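Local structure of putative branched-chain amino acid ABC transporter (Rhodospirillum rubrum ATCC 11170, 3HUT) at residues S141-G146 and V170-E175. The protein probably binds branched-chain or related amino acids as the extracytoplasmic solute receptor of an ABC transporter. Sequence-based numbering, arbitrary orientation.
Sequences SVAVIG and VVVNEE
V170 lays its CG1 obliquely over CG2 of V144, 3.7 Å away, on the face of the sheet that helix 150-165 packs against through F159. With chi1 at -179°, V170 CG1 lies anti to its own backbone N, beside the carbonyl carbon, where it meets that methyl. The CA-H of V170 turns to the carbonyl O of V142. V171 is the extra residue of a beta bulge between the pairs V142-V170 and A143-V172, its backbone turned out of the extended form (phi/psi -79/-15°); its N keeps a weak, bent hydrogen bond to V142 O (3.2 Å). Regular parallel pairing resumes at V172, whose O accepts V144 N at 2.8 Å, the donor tilted from the carbonyl plane. On the other face V172 CB meets A143 CB at 3.7 Å, beside helix 184-193. N173 lies alongside V144, pointing the same way, and brings OD1 to 3.6 Å from V144 CB; that oxygen also takes a weak hydrogen bond from R160. E174 grips the neighbouring strand twice, N to V144 O and O to G146 N, both 2.9 Å and nearly straight. E175 continues the pairing with a CA-H...O contact to G146 O. Strand 141-147, helix 150-165 and strand 169-176 form a beta-alpha-beta crossover in one of the two alpha/beta lobes of a type I periplasmic binding protein fold.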
# COMPACT_ATOMS: atom_id res chain seq x y z
N SER A 141 0.65 15.01 23.72
CA SER A 141 2.07 15.32 23.54
C SER A 141 2.77 14.03 23.14
O SER A 141 2.62 13.00 23.79
CB SER A 141 2.69 15.85 24.83
OG SER A 141 2.94 14.79 25.74
N VAL A 142 3.55 14.09 22.06
CA VAL A 142 4.24 12.90 21.59
C VAL A 142 5.66 13.19 21.12
O VAL A 142 6.03 14.34 20.86
CB VAL A 142 3.45 12.26 20.42
CG1 VAL A 142 3.47 13.20 19.22
CG2 VAL A 142 4.02 10.89 20.06
N ALA A 143 6.44 12.13 21.01
CA ALA A 143 7.80 12.22 20.52
C ALA A 143 7.74 11.55 19.15
O ALA A 143 7.15 10.48 19.01
CB ALA A 143 8.75 11.45 21.44
N VAL A 144 8.32 12.19 18.14
CA VAL A 144 8.32 11.61 16.81
C VAL A 144 9.75 11.26 16.42
O VAL A 144 10.63 12.12 16.45
CB VAL A 144 7.75 12.57 15.76
CG1 VAL A 144 7.84 11.92 14.38
CG2 VAL A 144 6.30 12.93 16.10
N ILE A 145 9.97 10.00 16.07
CA ILE A 145 11.28 9.55 15.64
C ILE A 145 11.08 9.00 14.24
O ILE A 145 10.29 8.08 14.04
CB ILE A 145 11.82 8.43 16.55
CG1 ILE A 145 11.80 8.88 18.00
CG2 ILE A 145 13.24 8.07 16.13
CD1 ILE A 145 12.32 7.84 18.96
N GLY A 146 11.78 9.57 13.26
CA GLY A 146 11.62 9.11 11.90
C GLY A 146 12.89 9.00 11.08
O GLY A 146 13.83 9.79 11.25
N VAL A 170 4.23 18.22 19.54
CA VAL A 170 5.34 17.33 19.26
C VAL A 170 6.51 17.90 20.05
O VAL A 170 7.22 18.79 19.57
CB VAL A 170 5.70 17.33 17.76
CG1 VAL A 170 6.84 16.36 17.50
CG2 VAL A 170 4.47 16.94 16.94
N VAL A 171 6.70 17.41 21.27
CA VAL A 171 7.76 17.90 22.15
C VAL A 171 9.16 17.37 21.84
O VAL A 171 10.15 17.90 22.34
CB VAL A 171 7.40 17.60 23.62
CG1 VAL A 171 6.11 18.31 23.97
CG2 VAL A 171 7.27 16.10 23.83
N VAL A 172 9.23 16.32 21.03
CA VAL A 172 10.49 15.73 20.62
C VAL A 172 10.34 15.31 19.16
O VAL A 172 9.37 14.65 18.80
CB VAL A 172 10.87 14.48 21.47
CG1 VAL A 172 11.89 13.63 20.73
CG2 VAL A 172 11.46 14.92 22.79
N ASN A 173 11.29 15.73 18.33
CA ASN A 173 11.26 15.39 16.92
C ASN A 173 12.68 15.07 16.47
O ASN A 173 13.52 15.96 16.33
CB ASN A 173 10.71 16.55 16.09
CG ASN A 173 10.48 16.18 14.64
OD1 ASN A 173 9.77 15.22 14.34
ND2 ASN A 173 11.09 16.93 13.73
N GLU A 174 12.95 13.79 16.25
CA GLU A 174 14.28 13.36 15.85
C GLU A 174 14.31 12.65 14.50
O GLU A 174 13.51 11.74 14.26
CB GLU A 174 14.86 12.43 16.92
CG GLU A 174 16.31 12.02 16.68
CD GLU A 174 17.28 13.17 16.88
OE1 GLU A 174 17.09 14.23 16.25
OE2 GLU A 174 18.23 13.01 17.67
N GLU A 175 15.21 13.08 13.62
CA GLU A 175 15.36 12.47 12.31
C GLU A 175 16.65 11.65 12.35
O GLU A 175 17.70 12.18 12.71
CB GLU A 175 15.45 13.53 11.20
CG GLU A 175 14.30 14.52 11.18
CD GLU A 175 14.26 15.35 9.90
OE1 GLU A 175 15.34 15.76 9.41
OE2 GLU A 175 13.15 15.61 9.38